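Side-chain contacts in chitin oligosaccahride binding protein NagB1 (Paenibacillus sp. FPU-7, PDB 7EHP), which binds short chitin oligosaccharides, the N-acetylglucosamine dimer and trimer, and probably delivers them to an ABC-type sugar importer as its extracellular solute-binding component: residues 47-52 with 360-365; 51-56 with 74-79; 183-188 with 354-359; 366-371 with 375-380. All blocks are in the same frame, centred on the assembly; numbering follows the deposited sequence.

In the fold
From the N terminus, helix 44-58 carries the first segments of contacts 1 and 2, which open from overlapping residues. Contact 2 closes a short loop within the N-terminal lobe, where residues 51-56 meet helix 71-78 beyond strand 64-68. Contact 1 closes a loop of some 300 residues when 47-52 meets helix 359-373. Within that long loop nests contact 3, which joins helix 184-190 to the segment 354-359, which leads into helix 359-373. Contacts 2 and 3 follow one another, and none of the loops cross. Contact 4 comes last, turning the chain from helix 359-373 into helix 379-396. Contacts 1 and 3 both reach the bound sugar.

Contact 1: 47-52 with 360-365; sequences NRFEKL and KVRETL. With NAG (2-acetamido-2-deoxy-beta-D-glucopyranose), chain C.
Phe-49 and Arg-362 form a cation-pi stack between helix 44-58 and helix 359-373, beside the sugar pocket of a periplasmic-binding-protein fold. The guanidinium lies flat on one face of the ring, with planes 11° apart and CZ of Arg-362 3.4 Å from the Phe-49 centroid. Bends at chi2 and chi3 (77°) turn the arginine chain so that its end lies over the ring. CB of Arg-48 lies over the opposite face, toward its rim. With an alanine in place of Phe-49, the Arg-362 guanidinium would probably lose the ring it lies on, and a gap would open beside Arg-48. Apolar contact adds Phe-49 CE2, 4.0 Å from the acetyl carbon C8 of the sugar.

Polar bonds fix the guanidinium. Arg-362 NE is held by a salt bridge to Glu-366, while a water 3.0 Å from Arg-362 NH2 lies at the guanidinium edge and also donates to Glu-363 OE2. On the sugar side, the extended chain of Arg-48 carries its guanidinium to the bound N-acetylglucosamine, and Asp-72 pairs with its NE. Sugar O3 lies in plane at the guanidinium edge, 2.8 Å from Arg-48 NH1, which makes a weak, 3.4 Å hydrogen bond to the acetamide oxygen O7.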
# COMPACT_ATOMS: atom_id res chain seq x y z
N ASN A 47 -7.11 -11.40 3.74
CA ASN A 47 -6.32 -12.22 2.83
C ASN A 47 -4.86 -12.26 3.25
O ASN A 47 -4.27 -13.34 3.41
CB ASN A 47 -6.43 -11.67 1.41
CG ASN A 47 -5.71 -12.55 0.41
OD1 ASN A 47 -5.97 -13.74 0.36
ND2 ASN A 47 -4.78 -11.98 -0.37
N ARG A 48 -4.26 -11.08 3.44
CA ARG A 48 -2.81 -10.99 3.55
C ARG A 48 -2.32 -11.49 4.90
O ARG A 48 -1.30 -12.19 4.98
CB ARG A 48 -2.35 -9.56 3.33
CG ARG A 48 -0.83 -9.45 3.27
CD ARG A 48 -0.37 -8.02 3.22
NE ARG A 48 1.09 -7.94 3.16
CZ ARG A 48 1.77 -6.80 3.27
NH1 ARG A 48 1.12 -5.65 3.44
NH2 ARG A 48 3.10 -6.81 3.20
N PHE A 49 -3.03 -11.17 5.97
CA PHE A 49 -2.53 -11.38 7.32
C PHE A 49 -3.11 -12.60 8.02
O PHE A 49 -2.60 -12.96 9.08
CB PHE A 49 -2.78 -10.12 8.18
CG PHE A 49 -2.19 -8.87 7.61
CD1 PHE A 49 -0.93 -8.87 7.04
CD2 PHE A 49 -2.89 -7.68 7.64
CE1 PHE A 49 -0.37 -7.73 6.52
CE2 PHE A 49 -2.36 -6.53 7.12
CZ PHE A 49 -1.09 -6.56 6.55
N GLU A 50 -4.15 -13.23 7.47
CA GLU A 50 -4.72 -14.43 8.10
C GLU A 50 -4.98 -15.57 7.11
O GLU A 50 -4.42 -16.66 7.26
CB GLU A 50 -6.01 -14.10 8.83
CG GLU A 50 -5.79 -13.30 10.14
CD GLU A 50 -5.34 -14.18 11.33
OE1 GLU A 50 -4.24 -13.94 11.88
OE2 GLU A 50 -6.10 -15.09 11.73
N LYS A 51 -5.83 -15.33 6.10
CA LYS A 51 -6.30 -16.41 5.23
C LYS A 51 -5.15 -17.04 4.46
O LYS A 51 -4.92 -18.25 4.53
CB LYS A 51 -7.36 -15.89 4.27
CG LYS A 51 -8.07 -16.99 3.47
CD LYS A 51 -9.49 -16.57 3.11
CE LYS A 51 -10.31 -17.71 2.50
NZ LYS A 51 -10.65 -18.77 3.50
N LEU A 52 -4.42 -16.23 3.67
CA LEU A 52 -3.36 -16.73 2.80
C LEU A 52 -2.17 -17.29 3.59
O LEU A 52 -1.64 -18.34 3.20
CB LEU A 52 -2.88 -15.64 1.82
CG LEU A 52 -1.86 -16.02 0.75
CD1 LEU A 52 -2.33 -17.21 -0.08
CD2 LEU A 52 -1.52 -14.85 -0.17
N LYS A 360 5.01 -10.76 12.59
CA LYS A 360 4.72 -10.54 14.00
C LYS A 360 5.03 -9.11 14.42
O LYS A 360 4.33 -8.56 15.27
CB LYS A 360 5.52 -11.51 14.87
CG LYS A 360 4.94 -11.71 16.27
CD LYS A 360 3.74 -12.64 16.22
CE LYS A 360 2.79 -12.44 17.40
NZ LYS A 360 1.57 -13.30 17.24
N VAL A 361 6.06 -8.51 13.83
CA VAL A 361 6.42 -7.13 14.15
C VAL A 361 5.36 -6.18 13.61
O VAL A 361 4.92 -5.27 14.31
CB VAL A 361 7.81 -6.80 13.59
CG1 VAL A 361 8.10 -5.31 13.68
CG2 VAL A 361 8.88 -7.62 14.30
N ARG A 362 4.96 -6.38 12.35
CA ARG A 362 3.87 -5.61 11.75
C ARG A 362 2.60 -5.71 12.59
O ARG A 362 1.93 -4.71 12.84
CB ARG A 362 3.60 -6.12 10.33
CG ARG A 362 2.71 -5.20 9.48
CD ARG A 362 1.67 -5.99 8.70
NE ARG A 362 0.56 -6.43 9.54
CZ ARG A 362 0.33 -7.69 9.89
NH1 ARG A 362 1.14 -8.66 9.48
NH2 ARG A 362 -0.71 -7.98 10.64
N GLU A 363 2.22 -6.94 12.97
CA GLU A 363 1.00 -7.13 13.76
C GLU A 363 1.09 -6.39 15.09
O GLU A 363 0.12 -5.75 15.53
CB GLU A 363 0.77 -8.62 13.99
CG GLU A 363 -0.50 -8.89 14.79
CD GLU A 363 -0.69 -10.37 15.14
OE1 GLU A 363 0.05 -10.89 15.99
OE2 GLU A 363 -1.60 -10.99 14.56
N THR A 364 2.26 -6.44 15.73
CA THR A 364 2.44 -5.77 17.01
C THR A 364 2.38 -4.25 16.86
O THR A 364 1.79 -3.56 17.70
CB THR A 364 3.78 -6.21 17.60
OG1 THR A 364 3.76 -7.65 17.70
CG2 THR A 364 4.06 -5.55 18.95
N LEU A 365 2.96 -3.71 15.79
CA LEU A 365 2.87 -2.28 15.56
C LEU A 365 1.42 -1.85 15.39
O LEU A 365 1.00 -0.83 15.95
CB LEU A 365 3.69 -1.86 14.34
CG LEU A 365 3.71 -0.36 14.09
CD1 LEU A 365 4.30 0.35 15.33
CD2 LEU A 365 4.49 -0.02 12.83
C1 NAG C . -1.56 -1.93 1.04
C2 NAG C . -1.23 -2.81 2.23
C3 NAG C . -0.15 -2.17 3.08
C4 NAG C . 1.07 -1.87 2.22
C5 NAG C . 0.67 -1.02 1.01
C6 NAG C . 1.81 -0.76 0.06
C7 NAG C . -2.81 -4.38 3.28
C8 NAG C . -4.03 -4.51 4.13
N2 NAG C . -2.41 -3.12 3.03
O3 NAG C . 0.21 -3.06 4.13
O4 NAG C . 2.05 -1.16 2.97
O5 NAG C . -0.36 -1.67 0.27
O6 NAG C . 2.46 -1.96 -0.35
O7 NAG C . -2.20 -5.36 2.85
O HOH W 1 -1.93 -10.57 11.38

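Contact 2: 51-56 with 74-79; sequences KLPAEM and AKYVKA
In the beta-alpha-beta crossover that runs from strand 37-41 through helix 44-58 to strand 64-68, Met-56 and Pro-53 of that helix receive Tyr-76 from the following helix, 71-78. The two helical segments run nearly parallel, at 14°, with their axes 11.3 Å apart, and the tyrosine ring bridges much of the distance. Met-56 lies across one ring face: its CG sits over the centre, 3.5 Å from the Tyr-76 centroid, in a CH-pi contact. The two side chains meet at about a right angle. A bend at chi2 (-63°) keeps the thioether over the same face, where SD of Met-56 is 4.3 Å from the Tyr-76 centroid, a Met-aromatic contact. CE then follows on to the CD2 side of the ring, 4.0 Å from that atom of Tyr-76.

At the far end of the ring the phenol oxygen packs against the proline, with Tyr-76 OH 3.4 Å from Pro-53 CG. The proline coincides with a kink in helix 44-58, because its N has no hydrogen to give to the turn before. Phe-65 of strand 64-68 touches Leu-52 and Met-56, and Leu-67 of the same strand touches Tyr-76, so the pair sits against the sheet. Replacing Tyr-76 by an alanine would probably leave Met-56 without its ring face, Pro-53 without the phenol beside it, and a gap between the helices. No hydrogen bond joins the segments, which implies that they are held by dispersion and by the polarisable sulfur over the aromatic face.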
# COMPACT_ATOMS: atom_id res chain seq x y z
N LYS A 51 -5.83 -15.33 6.10
CA LYS A 51 -6.30 -16.41 5.23
C LYS A 51 -5.15 -17.04 4.46
O LYS A 51 -4.92 -18.25 4.53
CB LYS A 51 -7.36 -15.89 4.27
CG LYS A 51 -8.07 -16.99 3.47
CD LYS A 51 -9.49 -16.57 3.11
CE LYS A 51 -10.31 -17.71 2.50
NZ LYS A 51 -10.65 -18.77 3.50
N LEU A 52 -4.42 -16.23 3.67
CA LEU A 52 -3.36 -16.73 2.80
C LEU A 52 -2.17 -17.29 3.59
O LEU A 52 -1.64 -18.34 3.20
CB LEU A 52 -2.88 -15.64 1.82
CG LEU A 52 -1.86 -16.02 0.75
CD1 LEU A 52 -2.33 -17.21 -0.08
CD2 LEU A 52 -1.52 -14.85 -0.17
N PRO A 53 -1.71 -16.65 4.67
CA PRO A 53 -0.67 -17.30 5.50
C PRO A 53 -1.08 -18.68 5.97
O PRO A 53 -0.26 -19.61 5.97
CB PRO A 53 -0.51 -16.33 6.68
CG PRO A 53 -0.77 -15.02 6.07
CD PRO A 53 -1.99 -15.30 5.20
N ALA A 54 -2.35 -18.85 6.35
CA ALA A 54 -2.81 -20.16 6.79
C ALA A 54 -2.76 -21.17 5.65
O ALA A 54 -2.22 -22.27 5.80
CB ALA A 54 -4.23 -20.06 7.36
N GLU A 55 -3.32 -20.80 4.49
CA GLU A 55 -3.29 -21.68 3.32
C GLU A 55 -1.87 -22.02 2.92
O GLU A 55 -1.58 -23.16 2.51
CB GLU A 55 -4.05 -21.04 2.16
CG GLU A 55 -5.50 -20.76 2.50
CD GLU A 55 -6.18 -19.81 1.53
OE1 GLU A 55 -7.38 -20.00 1.29
OE2 GLU A 55 -5.52 -18.88 1.02
N MET A 56 -0.96 -21.06 3.01
CA MET A 56 0.43 -21.35 2.68
C MET A 56 1.03 -22.37 3.64
O MET A 56 1.76 -23.28 3.22
CB MET A 56 1.26 -20.06 2.68
CG MET A 56 1.05 -19.18 1.46
SD MET A 56 1.56 -19.98 -0.09
CE MET A 56 1.15 -18.69 -1.27
N ALA A 74 9.23 -13.79 0.50
CA ALA A 74 10.40 -14.50 1.01
C ALA A 74 10.00 -15.68 1.88
O ALA A 74 10.63 -16.75 1.82
CB ALA A 74 11.29 -13.53 1.80
N LYS A 75 8.96 -15.52 2.70
CA LYS A 75 8.50 -16.60 3.56
C LYS A 75 7.93 -17.75 2.74
O LYS A 75 8.15 -18.93 3.07
CB LYS A 75 7.46 -16.08 4.54
CG LYS A 75 6.92 -17.12 5.52
CD LYS A 75 5.74 -16.53 6.31
CE LYS A 75 5.37 -17.40 7.51
NZ LYS A 75 4.21 -16.81 8.25
N TYR A 76 7.17 -17.45 1.69
CA TYR A 76 6.53 -18.53 0.95
C TYR A 76 7.48 -19.16 -0.04
O TYR A 76 7.39 -20.37 -0.31
CB TYR A 76 5.26 -18.02 0.26
CG TYR A 76 4.29 -17.33 1.19
CD1 TYR A 76 4.14 -17.76 2.51
CD2 TYR A 76 3.55 -16.24 0.76
CE1 TYR A 76 3.24 -17.11 3.38
CE2 TYR A 76 2.66 -15.59 1.61
CZ TYR A 76 2.52 -16.02 2.92
OH TYR A 76 1.62 -15.36 3.74
N VAL A 77 8.40 -18.37 -0.61
CA VAL A 77 9.50 -18.95 -1.36
C VAL A 77 10.26 -19.94 -0.50
O VAL A 77 10.61 -21.03 -0.97
CB VAL A 77 10.44 -17.85 -1.89
CG1 VAL A 77 11.74 -18.47 -2.40
CG2 VAL A 77 9.78 -17.03 -2.98
N LYS A 78 10.59 -19.57 0.76
CA LYS A 78 11.54 -20.50 1.35
C LYS A 78 10.87 -21.78 1.75
O LYS A 78 11.56 -22.76 2.02
CB LYS A 78 12.22 -20.05 2.59
CG LYS A 78 11.43 -19.86 3.90
CD LYS A 78 12.69 -19.29 4.63
CE LYS A 78 13.79 -20.32 5.15
NZ LYS A 78 14.66 -19.27 5.69
N ALA A 79 9.54 -21.77 1.82
CA ALA A 79 8.71 -22.91 2.07
C ALA A 79 8.33 -23.64 0.80
O ALA A 79 7.55 -24.58 0.88
CB ALA A 79 7.45 -22.45 2.79

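Contact 3: 183-188 with 354-359; sequences DSVPGF and DSIVQA. With NAG (2-acetamido-2-deoxy-beta-D-glucopyranose), chain C.
Val-185 of helix 184-190 points its CG1 into the angle between Ile-356 and Val-357, residues of the turn that leads into helix 359-373 near the sugar pocket of this solute-binding fold. That methyl is the meeting point: Val-185 CG1 lies 3.8 Å from Ile-356 CB and 3.7 Å from Val-357 CG1. CG1 extends anti to the nitrogen of Val-185 (chi1 -171°), which sends it out from the helix and toward the turn. Ile-356 in turn directs its side chain at the helix and divides its branches. Its CG2 methyl faces the backbone of the proline, 3.8 Å from Pro-186 N, while CD1, at the end of the longer branch, comes to 4.0 Å from Pro-186 CG. The side chains cross obliquely, meeting mostly through methyl groups.

Around this apolar patch, Phe-353 of a loop and Trp-176 of helix 165-180 also touch Val-185, and Pro-351 touches Ile-356. The turn itself is tied down by polar bonds: Thr-71 OG1 bonds to Val-357 O and weakly to Ser-355 O, the backbones of Thr-71 and Ser-355 are also hydrogen-bonded, and Gln-358, in the N-cap position of helix 359-373, has its amide bonded to Gln-390 and Asn-394. The other end of the segment belongs to the pocket. Asp-354 pairs through OD1 with Arg-48 NH2, which leaves the second oxygen to the ligand: the sugar hydroxyl O4 donates to Asp-354 OD2 at 2.7 Å.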
# COMPACT_ATOMS: atom_id res chain seq x y z
N ASP A 183 16.80 3.84 6.14
CA ASP A 183 17.65 2.74 6.59
C ASP A 183 17.31 2.27 8.01
O ASP A 183 17.87 1.25 8.46
CB ASP A 183 19.11 3.20 6.47
CG ASP A 183 20.09 2.04 6.30
OD1 ASP A 183 20.14 1.12 7.15
OD2 ASP A 183 20.76 2.01 5.24
N SER A 184 16.40 2.95 8.71
CA SER A 184 15.98 2.48 10.03
C SER A 184 15.30 1.12 9.97
O SER A 184 15.49 0.28 10.85
CB SER A 184 15.05 3.51 10.67
OG SER A 184 13.92 3.71 9.85
N VAL A 185 14.50 0.89 8.93
CA VAL A 185 13.66 -0.31 8.92
C VAL A 185 14.51 -1.55 8.63
O VAL A 185 14.45 -2.52 9.40
CB VAL A 185 12.48 -0.16 7.95
CG1 VAL A 185 11.50 -1.32 8.12
CG2 VAL A 185 11.78 1.17 8.16
N PRO A 186 15.33 -1.59 7.56
CA PRO A 186 16.27 -2.72 7.45
C PRO A 186 17.17 -2.86 8.67
O PRO A 186 17.50 -3.98 9.08
CB PRO A 186 17.08 -2.35 6.19
CG PRO A 186 16.15 -1.53 5.39
CD PRO A 186 15.54 -0.64 6.44
N GLY A 187 17.55 -1.73 9.28
CA GLY A 187 18.32 -1.79 10.51
C GLY A 187 17.62 -2.55 11.62
O GLY A 187 18.25 -3.32 12.35
N PHE A 188 16.29 -2.36 11.75
CA PHE A 188 15.52 -3.09 12.76
C PHE A 188 15.72 -4.59 12.63
O PHE A 188 15.95 -5.29 13.62
CB PHE A 188 14.02 -2.77 12.64
CG PHE A 188 13.65 -1.34 12.92
CD1 PHE A 188 14.43 -0.53 13.73
CD2 PHE A 188 12.48 -0.81 12.38
CE1 PHE A 188 14.07 0.79 13.99
CE2 PHE A 188 12.11 0.51 12.62
CZ PHE A 188 12.91 1.32 13.43
N ASP A 354 6.21 -2.93 6.00
CA ASP A 354 5.76 -4.32 6.04
C ASP A 354 6.39 -5.18 4.94
O ASP A 354 6.20 -6.41 4.94
CB ASP A 354 4.25 -4.38 5.93
CG ASP A 354 3.74 -3.62 4.74
OD1 ASP A 354 3.60 -4.23 3.65
OD2 ASP A 354 3.52 -2.41 4.87
N SER A 355 7.08 -4.57 3.99
CA SER A 355 7.86 -5.37 3.06
C SER A 355 9.19 -5.80 3.65
O SER A 355 9.82 -6.71 3.11
CB SER A 355 8.10 -4.60 1.76
OG SER A 355 9.12 -3.62 1.95
N ILE A 356 9.61 -5.18 4.76
CA ILE A 356 10.91 -5.42 5.38
C ILE A 356 10.78 -6.20 6.69
O ILE A 356 11.51 -7.17 6.91
CB ILE A 356 11.68 -4.10 5.58
CG1 ILE A 356 11.98 -3.46 4.23
CG2 ILE A 356 13.00 -4.36 6.33
CD1 ILE A 356 12.31 -2.01 4.30
N VAL A 357 9.85 -5.79 7.58
CA VAL A 357 9.75 -6.42 8.89
C VAL A 357 8.95 -7.72 8.80
O VAL A 357 8.16 -7.95 7.88
CB VAL A 357 9.13 -5.47 9.95
CG1 VAL A 357 9.85 -4.13 9.95
CG2 VAL A 357 7.63 -5.28 9.71
N GLN A 358 9.16 -8.58 9.80
CA GLN A 358 8.41 -9.83 9.93
C GLN A 358 6.94 -9.57 10.29
O GLN A 358 6.59 -8.54 10.88
CB GLN A 358 9.07 -10.70 11.00
CG GLN A 358 10.58 -10.94 10.77
CD GLN A 358 11.51 -9.96 11.49
OE1 GLN A 358 11.19 -8.78 11.66
NE2 GLN A 358 12.68 -10.45 11.89
N ALA A 359 6.09 -10.55 9.96
CA ALA A 359 4.65 -10.40 10.20
C ALA A 359 4.34 -10.08 11.66
O ALA A 359 3.49 -9.23 11.94
CB ALA A 359 3.91 -11.68 9.78
C1 NAG C . -1.56 -1.93 1.04
C2 NAG C . -1.23 -2.81 2.23
C3 NAG C . -0.15 -2.17 3.08
C4 NAG C . 1.07 -1.87 2.22
C5 NAG C . 0.67 -1.02 1.01
C6 NAG C . 1.81 -0.76 0.06
C7 NAG C . -2.81 -4.38 3.28
C8 NAG C . -4.03 -4.51 4.13
N2 NAG C . -2.41 -3.12 3.03
O3 NAG C . 0.21 -3.06 4.13
O4 NAG C . 2.05 -1.16 2.97
O5 NAG C . -0.36 -1.67 0.27
O6 NAG C . 2.46 -1.96 -0.35
O7 NAG C . -2.20 -5.36 2.85

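Contact 4: 366-371 with 375-380; sequences EMCMQE and GRMTVE
A bend at chi2 of Glu-371 (-55°) and one at chi3 of Arg-376 (-76°) bring the carboxylate and the guanidinium together where helix 359-373 ends. The groups meet obliquely, their planes 57° apart. Arg-376 NE donates to Glu-371 OE1 at 3.2 Å, reaching that oxygen from above the carboxylate plane, and forms a salt bridge. A second, weak bond joins Arg-376 NH2 to Glu-371 OE2 at 3.5 Å, this oxygen lying at the guanidinium edge. A water donates to Glu-371 OE1 at 2.7 Å and, weakly, to the carbonyl oxygen of Arg-376.

The backbone closes the helix in a Schellman motif, with Gly-375 at positive phi as its C-prime residue. Arg-376 N donates to Glu-371 O at 2.8 Å, and a weak bond from Met-377 N falls on the same carbonyl. Met-377 then folds back over the helix: its SD lies 3.4 Å from Glu-371 CB, and its terminal methyl CE is 3.8 Å from Cys-368 SG. Val-382, on the next helix, touches both Cys-368 and Met-377, so the apolar contact continues onto helix 379-396. Thr-378 follows as the N-cap of helix 379-396.

Glu-371 is thus gripped by its carbonyl and by its side chain through one residue, Arg-376. The positive guanidinium beside the helix C-terminal end, where the carbonyl dipoles point outward, would probably offset the negative carboxylate and the partial negative charge of that helix end.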
# COMPACT_ATOMS: atom_id res chain seq x y z
N GLU A 366 0.63 -2.63 14.63
CA GLU A 366 -0.80 -2.34 14.47
C GLU A 366 -1.50 -2.27 15.82
O GLU A 366 -2.17 -1.28 16.14
CB GLU A 366 -1.46 -3.41 13.61
CG GLU A 366 -1.26 -3.22 12.14
CD GLU A 366 -1.53 -4.47 11.32
OE1 GLU A 366 -1.36 -4.41 10.09
OE2 GLU A 366 -1.91 -5.51 11.90
N MET A 367 -1.34 -3.30 16.64
CA MET A 367 -2.03 -3.33 17.92
C MET A 367 -1.54 -2.22 18.84
O MET A 367 -2.33 -1.59 19.54
CB MET A 367 -1.88 -4.70 18.57
CG MET A 367 -2.18 -5.86 17.62
SD MET A 367 -2.10 -7.50 18.38
CE MET A 367 -0.33 -7.84 18.35
N CYS A 368 -0.22 -1.98 18.85
CA CYS A 368 0.33 -0.91 19.68
C CYS A 368 -0.19 0.46 19.27
O CYS A 368 -0.49 1.29 20.12
CB CYS A 368 1.85 -0.93 19.62
SG CYS A 368 2.56 -2.19 20.69
N MET A 369 -0.32 0.71 17.96
CA MET A 369 -0.81 2.01 17.53
C MET A 369 -2.28 2.22 17.85
O MET A 369 -2.69 3.35 18.15
CB MET A 369 -0.55 2.21 16.04
CG MET A 369 0.93 2.32 15.69
SD MET A 369 1.84 3.56 16.66
CE MET A 369 1.20 5.08 15.96
N GLN A 370 -3.09 1.17 17.81
CA GLN A 370 -4.48 1.34 18.24
C GLN A 370 -4.56 1.67 19.72
O GLN A 370 -5.40 2.49 20.13
CB GLN A 370 -5.29 0.10 17.89
CG GLN A 370 -5.58 0.06 16.40
CD GLN A 370 -6.09 -1.27 15.96
OE1 GLN A 370 -5.84 -2.27 16.61
NE2 GLN A 370 -6.83 -1.29 14.86
N GLU A 371 -3.70 1.07 20.54
CA GLU A 371 -3.61 1.46 21.94
C GLU A 371 -3.14 2.90 22.09
O GLU A 371 -3.67 3.65 22.92
CB GLU A 371 -2.68 0.51 22.70
CG GLU A 371 -3.17 -0.94 22.75
CD GLU A 371 -4.57 -1.05 23.32
OE1 GLU A 371 -4.71 -0.89 24.55
OE2 GLU A 371 -5.53 -1.29 22.55
N GLY A 375 -5.26 6.22 23.58
CA GLY A 375 -4.69 6.73 24.82
C GLY A 375 -4.30 5.69 25.84
O GLY A 375 -3.95 6.07 26.97
N ARG A 376 -4.31 4.40 25.49
CA ARG A 376 -4.05 3.35 26.46
C ARG A 376 -2.59 2.92 26.51
O ARG A 376 -2.24 2.04 27.30
CB ARG A 376 -4.95 2.15 26.16
CG ARG A 376 -6.45 2.49 26.27
CD ARG A 376 -7.30 1.24 26.13
NE ARG A 376 -7.38 0.84 24.73
CZ ARG A 376 -8.13 1.45 23.82
NH1 ARG A 376 -8.91 2.48 24.16
NH2 ARG A 376 -8.13 1.02 22.56
N MET A 377 -1.73 3.53 25.70
CA MET A 377 -0.29 3.33 25.78
C MET A 377 0.39 4.65 25.46
O MET A 377 -0.11 5.44 24.65
CB MET A 377 0.28 2.27 24.80
CG MET A 377 0.02 0.83 25.16
SD MET A 377 0.44 -0.33 23.84
CE MET A 377 2.20 -0.43 23.99
N THR A 378 1.53 4.87 26.10
CA THR A 378 2.39 5.99 25.75
C THR A 378 3.33 5.58 24.62
O THR A 378 3.49 4.39 24.30
CB THR A 378 3.20 6.47 26.96
OG1 THR A 378 4.19 5.50 27.31
CG2 THR A 378 2.27 6.70 28.16
N VAL A 379 3.94 6.59 23.98
CA VAL A 379 4.97 6.32 22.97
C VAL A 379 6.06 5.43 23.55
O VAL A 379 6.52 4.49 22.90
CB VAL A 379 5.54 7.64 22.42
CG1 VAL A 379 6.85 7.40 21.70
CG2 VAL A 379 4.54 8.29 21.49
N GLU A 380 6.48 5.70 24.79
CA GLU A 380 7.52 4.90 25.44
C GLU A 380 7.13 3.43 25.50
O GLU A 380 7.94 2.54 25.20
CB GLU A 380 7.80 5.42 26.86
CG GLU A 380 8.84 4.58 27.61
CD GLU A 380 9.36 5.26 28.90
OE1 GLU A 380 8.84 6.32 29.29
OE2 GLU A 380 10.31 4.74 29.50
O HOH W 2 -2.84 -1.13 26.44